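Local coordinates for uncharacterized protein (Corynebacterium glutamicum, PDB 2NSF) that probably catalyses the mycothiol-dependent cis-trans isomerisation of maleylpyruvate to fumarylpyruvate and carries a bound zinc ion, at residues A[44-55]-A[114-122]; A[206-217]-A[231-239]. All blocks are in the same frame, centred on the assembly; numbering follows the deposited sequence.

Contact 1. Residues A[44-55]-A[114-122]; sequences SRQLSLVDNAEF and PDALRNLHE
Asn52 OD1 takes two bonds from a single guanidinium, Arg118 reaching it side-on with NE and with NH2, the latter at 2.7 Å. The amide and guanidinium planes lie only 26° apart, so the two groups meet edge to edge and nearly coplanar. NH2 also donates to Val50 O at 2.7 Å, close to the guanidinium plane, while NH1 gives a longer bond to Leu47 O from above the plane of that carbonyl. All three nitrogens of Arg118 are thus used on one short run of chain, where helix 29-49 ends and Val50 leaves helical geometry. The arginine spans the gap because its chain is extended from CG to NE.

The other half of the Asn52 amide faces the start of helix 114-133: ND2 donates to Asp115 OD1 at 3.0 Å, coming from above the carboxylate, whose plane stands 77° from that of the amide. Over one face of the guanidinium lies Phe55 CZ, 3.5 Å from its plane and over its centre, with the ring inclined at 52° rather than stacked parallel. Pro114 CB lies over a face of the same ring in a CH-pi contact, 4.0 Å from its centroid, and Leu117 CD1 approaches the ring edge.

Farther along the two antiparallel helices, Ser44 OG hydrogen-bonds His121 NE2 at 2.9 Å in the imidazole plane, and Leu47 CD2 rests against His121 CD2. Two carbonyls and an amide oxygen focused on one guanidinium should favour its positive charge, and their fan of bonds fixes the rotation of that group at the helix end.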
loop_
_atom_site.group_PDB
_atom_site.type_symbol
_atom_site.label_atom_id
_atom_site.label_comp_id
_atom_site.label_asym_id
_atom_site.label_seq_id
_atom_site.Cartn_x
_atom_site.Cartn_y
_atom_site.Cartn_z
ATOM N N SER A 44 7.998 6.884 8.623
ATOM C CA SER A 44 8.468 8.152 9.182
ATOM C C SER A 44 9.979 8.169 9.400
ATOM O O SER A 44 10.617 9.211 9.243
ATOM C CB SER A 44 7.729 8.462 10.487
ATOM O OG SER A 44 6.353 8.704 10.233
ATOM N N ARG A 45 10.558 7.029 9.761
ATOM C CA ARG A 45 12.008 6.971 9.941
ATOM C C ARG A 45 12.697 7.228 8.601
ATOM O O ARG A 45 13.741 7.880 8.544
ATOM C CB ARG A 45 12.448 5.608 10.497
ATOM C CG ARG A 45 12.278 5.473 12.004
ATOM C CD ARG A 45 12.987 4.237 12.538
ATOM N NE ARG A 45 12.350 2.999 12.108
ATOM C CZ ARG A 45 11.304 2.446 12.713
ATOM N NH1 ARG A 45 10.774 3.022 13.783
ATOM N NH2 ARG A 45 10.797 1.313 12.251
ATOM N N GLN A 46 12.114 6.720 7.521
ATOM C CA GLN A 46 12.692 6.918 6.196
ATOM C C GLN A 46 12.567 8.375 5.763
ATOM O O GLN A 46 13.473 8.923 5.142
ATOM C CB GLN A 46 12.012 6.007 5.169
ATOM C CG GLN A 46 12.089 4.533 5.528
ATOM C CD GLN A 46 13.505 4.084 5.837
ATOM O OE1 GLN A 46 13.780 3.554 6.914
ATOM N NE2 GLN A 46 14.409 4.291 4.893
ATOM N N LEU A 47 11.436 8.994 6.087
ATOM C CA LEU A 47 11.216 10.394 5.729
ATOM C C LEU A 47 12.221 11.259 6.483
ATOM O O LEU A 47 12.749 12.236 5.947
ATOM C CB LEU A 47 9.789 10.816 6.095
ATOM C CG LEU A 47 9.411 12.274 5.804
ATOM C CD1 LEU A 47 9.661 12.607 4.334
ATOM C CD2 LEU A 47 7.951 12.494 6.166
ATOM N N SER A 48 12.484 10.890 7.732
ATOM C CA SER A 48 13.431 11.629 8.560
ATOM C C SER A 48 14.835 11.566 7.961
ATOM O O SER A 48 15.616 12.513 8.084
ATOM C CB SER A 48 13.441 11.062 9.983
ATOM O OG SER A 48 14.303 11.811 10.823
ATOM N N LEU A 49 15.157 10.457 7.303
ATOM C CA LEU A 49 16.474 10.305 6.692
ATOM C C LEU A 49 16.639 11.170 5.451
ATOM O O LEU A 49 17.746 11.604 5.136
ATOM C CB LEU A 49 16.737 8.841 6.329
ATOM C CG LEU A 49 16.979 7.891 7.503
ATOM C CD1 LEU A 49 17.147 6.477 6.971
ATOM C CD2 LEU A 49 18.218 8.322 8.278
ATOM N N VAL A 50 15.545 11.414 4.740
ATOM C CA VAL A 50 15.604 12.239 3.540
ATOM C C VAL A 50 15.798 13.696 3.956
ATOM O O VAL A 50 15.153 14.166 4.890
ATOM C CB VAL A 50 14.302 12.126 2.711
ATOM C CG1 VAL A 50 14.343 13.099 1.538
ATOM C CG2 VAL A 50 14.130 10.701 2.206
ATOM N N ASP A 51 16.697 14.396 3.274
ATOM C CA ASP A 51 16.958 15.800 3.581
ATOM C C ASP A 51 15.968 16.677 2.825
ATOM O O ASP A 51 15.500 16.305 1.752
ATOM C CB ASP A 51 18.381 16.190 3.174
ATOM C CG ASP A 51 19.437 15.381 3.898
ATOM O OD1 ASP A 51 19.350 15.254 5.137
ATOM O OD2 ASP A 51 20.362 14.884 3.223
ATOM N N ASN A 52 15.659 17.846 3.383
ATOM C CA ASN A 52 14.722 18.765 2.744
ATOM C C ASN A 52 15.129 19.073 1.310
ATOM O O ASN A 52 14.283 19.184 0.424
ATOM C CB ASN A 52 14.630 20.068 3.542
ATOM C CG ASN A 52 13.879 19.897 4.845
ATOM O OD1 ASN A 52 13.578 18.777 5.257
ATOM N ND2 ASN A 52 13.574 21.008 5.506
ATOM N N ALA A 53 16.433 19.199 1.084
ATOM C CA ALA A 53 16.942 19.509 -0.246
ATOM C C ALA A 53 16.731 18.363 -1.231
ATOM O O ALA A 53 16.857 18.547 -2.439
ATOM C CB ALA A 53 18.425 19.863 -0.165
ATOM N N GLU A 54 16.398 17.185 -0.710
ATOM C CA GLU A 54 16.187 16.008 -1.550
ATOM C C GLU A 54 14.721 15.760 -1.918
ATOM O O GLU A 54 14.423 14.871 -2.717
ATOM C CB GLU A 54 16.751 14.764 -0.853
ATOM C CG GLU A 54 18.215 14.884 -0.438
ATOM C CD GLU A 54 18.702 13.678 0.350
ATOM O OE1 GLU A 54 18.020 13.279 1.318
ATOM O OE2 GLU A 54 19.773 13.133 0.006
ATOM N N PHE A 55 13.809 16.539 -1.344
ATOM C CA PHE A 55 12.382 16.380 -1.630
ATOM C C PHE A 55 12.067 16.581 -3.109
ATOM O O PHE A 55 11.208 15.898 -3.670
ATOM C CB PHE A 55 11.557 17.371 -0.798
ATOM C CG PHE A 55 11.273 16.909 0.609
ATOM C CD1 PHE A 55 12.232 16.220 1.346
ATOM C CD2 PHE A 55 10.052 17.203 1.215
ATOM C CE1 PHE A 55 11.981 15.833 2.663
ATOM C CE2 PHE A 55 9.790 16.821 2.531
ATOM C CZ PHE A 55 10.759 16.137 3.257
ATOM N N PRO A 114 9.447 21.769 2.085
ATOM C CA PRO A 114 9.729 20.555 2.854
ATOM C C PRO A 114 9.183 20.498 4.280
ATOM O O PRO A 114 8.555 19.512 4.658
ATOM C CB PRO A 114 11.250 20.470 2.796
ATOM C CG PRO A 114 11.532 20.971 1.419
ATOM C CD PRO A 114 10.644 22.199 1.341
ATOM N N ASP A 115 9.415 21.536 5.078
ATOM C CA ASP A 115 8.917 21.508 6.446
ATOM C C ASP A 115 7.393 21.494 6.514
ATOM O O ASP A 115 6.817 20.922 7.439
ATOM C CB ASP A 115 9.474 22.684 7.250
ATOM C CG ASP A 115 10.927 22.478 7.652
ATOM O OD1 ASP A 115 11.415 21.327 7.571
ATOM O OD2 ASP A 115 11.577 23.459 8.061
ATOM N N ALA A 116 6.743 22.118 5.537
ATOM C CA ALA A 116 5.283 22.143 5.508
ATOM C C ALA A 116 4.777 20.728 5.245
ATOM O O ALA A 116 3.771 20.301 5.813
ATOM C CB ALA A 116 4.794 23.084 4.419
ATOM N N LEU A 117 5.482 20.004 4.383
ATOM C CA LEU A 117 5.099 18.635 4.058
ATOM C C LEU A 117 5.355 17.700 5.233
ATOM O O LEU A 117 4.587 16.771 5.471
ATOM C CB LEU A 117 5.850 18.145 2.815
ATOM C CG LEU A 117 5.408 18.746 1.475
ATOM C CD1 LEU A 117 6.234 18.172 0.338
ATOM C CD2 LEU A 117 3.930 18.444 1.251
ATOM N N ARG A 118 6.436 17.930 5.971
ATOM C CA ARG A 118 6.721 17.085 7.126
ATOM C C ARG A 118 5.629 17.307 8.165
ATOM O O ARG A 118 5.206 16.373 8.841
ATOM C CB ARG A 118 8.093 17.416 7.734
ATOM C CG ARG A 118 9.293 17.057 6.860
ATOM C CD ARG A 118 10.597 17.440 7.559
ATOM N NE ARG A 118 11.770 17.268 6.708
ATOM C CZ ARG A 118 12.374 16.105 6.472
ATOM N NH1 ARG A 118 11.921 14.988 7.029
ATOM N NH2 ARG A 118 13.431 16.064 5.674
ATOM N N ASN A 119 5.159 18.546 8.290
ATOM C CA ASN A 119 4.119 18.848 9.262
ATOM C C ASN A 119 2.788 18.226 8.853
ATOM O O ASN A 119 2.048 17.729 9.701
ATOM C CB ASN A 119 3.976 20.366 9.447
ATOM C CG ASN A 119 5.186 20.983 10.132
ATOM O OD1 ASN A 119 5.761 20.388 11.048
ATOM N ND2 ASN A 119 5.572 22.180 9.700
ATOM N N LEU A 120 2.496 18.252 7.556
ATOM C CA LEU A 120 1.262 17.673 7.029
ATOM C C LEU A 120 1.272 16.162 7.275
ATOM O O LEU A 120 0.271 15.577 7.698
ATOM C CB LEU A 120 1.156 17.959 5.527
ATOM C CG LEU A 120 0.071 17.228 4.727
ATOM C CD1 LEU A 120 -1.289 17.445 5.365
ATOM C CD2 LEU A 120 0.079 17.720 3.284
ATOM N N HIS A 121 2.409 15.531 7.009
ATOM C CA HIS A 121 2.531 14.095 7.234
ATOM C C HIS A 121 2.281 13.785 8.706
ATOM O O HIS A 121 1.463 12.938 9.052
ATOM C CB HIS A 121 3.928 13.601 6.853
ATOM C CG HIS A 121 4.224 12.218 7.347
ATOM N ND1 HIS A 121 3.517 11.113 6.924
ATOM C CD2 HIS A 121 5.104 11.770 8.274
ATOM C CE1 HIS A 121 3.945 10.044 7.571
ATOM N NE2 HIS A 121 4.908 10.414 8.397
ATOM N N GLU A 122 2.996 14.487 9.573
ATOM C CA GLU A 122 2.868 14.271 11.001
ATOM C C GLU A 122 1.441 14.456 11.515
ATOM O O GLU A 122 0.931 13.625 12.271
ATOM C CB GLU A 122 3.817 15.215 11.736
ATOM C CG GLU A 122 3.917 14.969 13.216
ATOM C CD GLU A 122 4.935 15.881 13.863
ATOM O OE1 GLU A 122 6.134 15.758 13.535
ATOM O OE2 GLU A 122 4.532 16.725 14.687
#

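Contact 2. Residues A[206-217]-A[231-239]; sequences LVLLDEPSSTRY and SLAGIVRYA. With SO4 (sulfate ion), chain D.
Leu208 and Ile235 meet where helix 232-239 packs on the beta hairpin 206-217, part of the four-stranded mixed sheet of the C-terminal domain. Strand 206-210 and the helix run roughly antiparallel, at 154°, with axes 7.8 Å apart. The hairpin closes through a type I turn from Glu211 to Ser214 and a G1 beta bulge that sets Ser214 and Thr215 opposite the single residue Asp210.

Apolar packing does most of the joining. Ile235 CD1 lies over both strands, touching Tyr217 CD2 at 3.8 Å and Leu208 CB; its CG1 stands between backbone N and carbonyl carbon (chi1 62°), a rotamer that turns CG2 onto Leu209 O. Leu208 splits its methyls: CD1 meets Ala239 CB at 3.7 Å, whereas CD2 comes in the ring plane to the edge of Tyr238 at CE2. The hydroxyl of that tyrosine is spoken for by Pro255 O. Leu232 also touches helix 183-199, which Tyr217 meets as well.

No direct hydrogen bond crosses the contact. Instead one water donates to Asp210 OD1 at 2.7 Å and accepts from Leu232 N at the helix start, where Ser231 OG caps Gly234 N. The carboxylate simultaneously serves its own turn, with OD2 taking the bond from Ser213 OG and OD1 a weak one from Ser213 N.

Arg237, which takes no part in the packing against the hairpin, binds a sulfate, probably from the crystallisation liquor, which also accepts from Gly179 N; Arg237 NE donates to its O3 at 2.6 Å, nearly straight at 176°.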
loop_
_atom_site.group_PDB
_atom_site.type_symbol
_atom_site.label_atom_id
_atom_site.label_comp_id
_atom_site.label_asym_id
_atom_site.label_seq_id
_atom_site.Cartn_x
_atom_site.Cartn_y
_atom_site.Cartn_z
ATOM N N LEU A 206 0.678 -16.531 -15.871
ATOM C CA LEU A 206 1.696 -16.054 -14.936
ATOM C C LEU A 206 1.404 -16.500 -13.507
ATOM O O LEU A 206 0.316 -16.264 -12.981
ATOM C CB LEU A 206 1.792 -14.524 -14.984
ATOM C CG LEU A 206 2.825 -13.885 -14.047
ATOM C CD1 LEU A 206 4.230 -14.344 -14.434
ATOM C CD2 LEU A 206 2.721 -12.368 -14.122
ATOM N N VAL A 207 2.384 -17.141 -12.882
ATOM C CA VAL A 207 2.244 -17.621 -11.512
ATOM C C VAL A 207 3.456 -17.214 -10.685
ATOM O O VAL A 207 4.592 -17.439 -11.096
ATOM C CB VAL A 207 2.130 -19.167 -11.466
ATOM C CG1 VAL A 207 1.996 -19.647 -10.018
ATOM C CG2 VAL A 207 0.929 -19.627 -12.292
ATOM N N LEU A 208 3.215 -16.614 -9.523
ATOM C CA LEU A 208 4.307 -16.218 -8.644
ATOM C C LEU A 208 4.544 -17.370 -7.682
ATOM O O LEU A 208 3.594 -17.981 -7.193
ATOM C CB LEU A 208 3.940 -14.973 -7.843
ATOM C CG LEU A 208 3.441 -13.746 -8.602
ATOM C CD1 LEU A 208 3.270 -12.612 -7.604
ATOM C CD2 LEU A 208 4.417 -13.361 -9.716
ATOM N N LEU A 209 5.808 -17.666 -7.404
ATOM C CA LEU A 209 6.119 -18.753 -6.493
ATOM C C LEU A 209 6.997 -18.302 -5.346
ATOM O O LEU A 209 8.091 -17.787 -5.564
ATOM C CB LEU A 209 6.833 -19.890 -7.238
ATOM C CG LEU A 209 7.398 -21.022 -6.368
ATOM C CD1 LEU A 209 6.262 -21.771 -5.683
ATOM C CD2 LEU A 209 8.219 -21.974 -7.231
ATOM N N ASP A 210 6.487 -18.464 -4.129
ATOM C CA ASP A 210 7.254 -18.164 -2.926
ATOM C C ASP A 210 7.970 -19.503 -2.816
ATOM O O ASP A 210 7.412 -20.470 -2.294
ATOM C CB ASP A 210 6.322 -17.973 -1.729
ATOM C CG ASP A 210 7.079 -17.859 -0.412
ATOM O OD1 ASP A 210 8.282 -18.200 -0.374
ATOM O OD2 ASP A 210 6.464 -17.446 0.589
ATOM N N GLU A 211 9.194 -19.569 -3.321
ATOM C CA GLU A 211 9.914 -20.833 -3.322
ATOM C C GLU A 211 10.190 -21.436 -1.947
ATOM O O GLU A 211 9.942 -22.621 -1.730
ATOM C CB GLU A 211 11.208 -20.700 -4.129
ATOM C CG GLU A 211 11.936 -22.023 -4.312
ATOM C CD GLU A 211 12.822 -22.040 -5.540
ATOM O OE1 GLU A 211 13.574 -21.068 -5.751
ATOM O OE2 GLU A 211 12.767 -23.036 -6.291
ATOM N N PRO A 212 10.692 -20.634 -0.997
ATOM C CA PRO A 212 10.959 -21.202 0.327
ATOM C C PRO A 212 9.746 -21.884 0.961
ATOM O O PRO A 212 9.881 -22.929 1.597
ATOM C CB PRO A 212 11.427 -19.988 1.129
ATOM C CG PRO A 212 12.129 -19.168 0.100
ATOM C CD PRO A 212 11.147 -19.234 -1.064
ATOM N N SER A 213 8.559 -21.305 0.789
ATOM C CA SER A 213 7.362 -21.891 1.386
ATOM C C SER A 213 6.522 -22.710 0.408
ATOM O O SER A 213 5.467 -23.226 0.771
ATOM C CB SER A 213 6.486 -20.796 1.995
ATOM O OG SER A 213 5.785 -20.094 0.982
ATOM N N SER A 214 6.997 -22.830 -0.826
ATOM C CA SER A 214 6.282 -23.576 -1.856
ATOM C C SER A 214 4.835 -23.118 -1.979
ATOM O O SER A 214 3.915 -23.934 -2.035
ATOM C CB SER A 214 6.317 -25.077 -1.546
ATOM O OG SER A 214 5.815 -25.826 -2.643
ATOM N N THR A 215 4.628 -21.806 -2.018
ATOM C CA THR A 215 3.282 -21.265 -2.145
ATOM C C THR A 215 3.144 -20.555 -3.481
ATOM O O THR A 215 3.915 -19.646 -3.794
ATOM C CB THR A 215 2.962 -20.271 -1.011
ATOM O OG1 THR A 215 3.109 -20.932 0.255
ATOM C CG2 THR A 215 1.530 -19.754 -1.140
ATOM N N ARG A 216 2.169 -20.987 -4.277
ATOM C CA ARG A 216 1.922 -20.391 -5.586
ATOM C C ARG A 216 0.833 -19.326 -5.491
ATOM O O ARG A 216 -0.117 -19.457 -4.720
ATOM C CB ARG A 216 1.506 -21.475 -6.598
ATOM C CG ARG A 216 2.662 -22.315 -7.145
ATOM C CD ARG A 216 2.178 -23.614 -7.804
ATOM N NE ARG A 216 1.207 -23.397 -8.877
ATOM C CZ ARG A 216 1.487 -23.428 -10.177
ATOM N NH1 ARG A 216 2.723 -23.668 -10.600
ATOM N NH2 ARG A 216 0.521 -23.219 -11.063
ATOM N N TYR A 217 0.995 -18.268 -6.278
ATOM C CA TYR A 217 0.050 -17.159 -6.335
ATOM C C TYR A 217 -0.257 -16.980 -7.818
ATOM O O TYR A 217 0.378 -16.182 -8.507
ATOM C CB TYR A 217 0.697 -15.891 -5.766
ATOM C CG TYR A 217 0.969 -15.969 -4.279
ATOM C CD1 TYR A 217 -0.025 -15.665 -3.354
ATOM C CD2 TYR A 217 2.217 -16.367 -3.798
ATOM C CE1 TYR A 217 0.211 -15.753 -1.986
ATOM C CE2 TYR A 217 2.465 -16.461 -2.427
ATOM C CZ TYR A 217 1.456 -16.152 -1.530
ATOM O OH TYR A 217 1.686 -16.229 -0.174
ATOM N N SER A 231 12.022 -15.329 -3.023
ATOM C CA SER A 231 11.545 -15.296 -1.648
ATOM C C SER A 231 10.263 -14.471 -1.698
ATOM O O SER A 231 9.968 -13.844 -2.715
ATOM C CB SER A 231 12.559 -14.605 -0.735
ATOM O OG SER A 231 12.713 -13.240 -1.098
ATOM N N LEU A 232 9.513 -14.455 -0.604
ATOM C CA LEU A 232 8.268 -13.695 -0.571
ATOM C C LEU A 232 8.518 -12.211 -0.844
ATOM O O LEU A 232 7.790 -11.581 -1.611
ATOM C CB LEU A 232 7.578 -13.881 0.781
ATOM C CG LEU A 232 6.185 -13.280 0.965
ATOM C CD1 LEU A 232 5.199 -13.910 -0.019
ATOM C CD2 LEU A 232 5.733 -13.506 2.399
ATOM N N ALA A 233 9.554 -11.647 -0.226
ATOM C CA ALA A 233 9.855 -10.235 -0.447
ATOM C C ALA A 233 10.166 -10.010 -1.926
ATOM O O ALA A 233 9.779 -8.999 -2.509
ATOM C CB ALA A 233 11.038 -9.808 0.408
ATOM N N GLY A 234 10.860 -10.972 -2.528
ATOM C CA GLY A 234 11.209 -10.860 -3.932
ATOM C C GLY A 234 10.016 -10.863 -4.876
ATOM O O GLY A 234 9.953 -10.045 -5.799
ATOM N N ILE A 235 9.063 -11.767 -4.667
ATOM C CA ILE A 235 7.921 -11.803 -5.570
ATOM C C ILE A 235 6.970 -10.646 -5.335
ATOM O O ILE A 235 6.310 -10.203 -6.263
ATOM C CB ILE A 235 7.141 -13.152 -5.512
ATOM C CG1 ILE A 235 6.549 -13.395 -4.126
ATOM C CG2 ILE A 235 8.074 -14.291 -5.918
ATOM C CD1 ILE A 235 5.592 -14.582 -4.078
ATOM N N VAL A 236 6.905 -10.141 -4.105
ATOM C CA VAL A 236 6.031 -9.009 -3.837
ATOM C C VAL A 236 6.622 -7.740 -4.458
ATOM O O VAL A 236 5.886 -6.939 -5.027
ATOM C CB VAL A 236 5.787 -8.818 -2.325
ATOM C CG1 VAL A 236 4.983 -7.533 -2.076
ATOM C CG2 VAL A 236 5.010 -10.016 -1.784
ATOM N N ARG A 237 7.938 -7.549 -4.369
ATOM C CA ARG A 237 8.541 -6.365 -4.993
ATOM C C ARG A 237 8.227 -6.430 -6.484
ATOM O O ARG A 237 7.870 -5.427 -7.107
ATOM C CB ARG A 237 10.066 -6.337 -4.805
ATOM C CG ARG A 237 10.771 -5.271 -5.658
ATOM C CD ARG A 237 12.298 -5.336 -5.554
ATOM N NE ARG A 237 12.823 -4.630 -4.383
ATOM C CZ ARG A 237 12.908 -3.304 -4.275
ATOM N NH1 ARG A 237 13.399 -2.760 -3.171
ATOM N NH2 ARG A 237 12.507 -2.522 -5.270
ATOM N N TYR A 238 8.365 -7.627 -7.047
ATOM C CA TYR A 238 8.099 -7.851 -8.464
ATOM C C TYR A 238 6.638 -7.590 -8.826
ATOM O O TYR A 238 6.348 -6.839 -9.759
ATOM C CB TYR A 238 8.466 -9.295 -8.845
ATOM C CG TYR A 238 7.975 -9.705 -10.217
ATOM C CD1 TYR A 238 8.579 -9.216 -11.376
ATOM C CD2 TYR A 238 6.881 -10.560 -10.357
ATOM C CE1 TYR A 238 8.105 -9.570 -12.644
ATOM C CE2 TYR A 238 6.398 -10.919 -11.617
ATOM C CZ TYR A 238 7.014 -10.418 -12.753
ATOM O OH TYR A 238 6.539 -10.765 -13.997
ATOM N N ALA A 239 5.720 -8.208 -8.088
ATOM C CA ALA A 239 4.292 -8.047 -8.359
ATOM C C ALA A 239 3.847 -6.602 -8.192
ATOM O O ALA A 239 2.933 -6.137 -8.880
ATOM C CB ALA A 239 3.479 -8.955 -7.438
HETATM S S SO4 D . 14.492 -6.293 -1.197
HETATM O O1 SO4 D . 15.644 -5.365 -1.159
HETATM O O2 SO4 D . 13.722 -6.358 0.063
HETATM O O3 SO4 D . 13.658 -6.173 -2.409
HETATM O O4 SO4 D . 15.096 -7.606 -1.317
HETATM O O HOH W 1 9.886 -16.747 1.317
#

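Contacts 1 and 2 belong to different domains and follow each other along the chain, the first closing before the second opens. Their centres are 33 Å apart, on opposite sides of the chain's centre, and even the nearest atoms stay about 11 Å from each other. Contact 1 joins two helices of the N-terminal domain, in the same domain as the zinc site but not in its first shell: the His121 side chain is about 12 Å from the zinc ion and about 9 Å from that of His168, which binds zinc with His72 and Glu164. Contact 2 lies away from the zinc site. One is knit largely by charged and amide hydrogen bonds, the other by buried apolar packing.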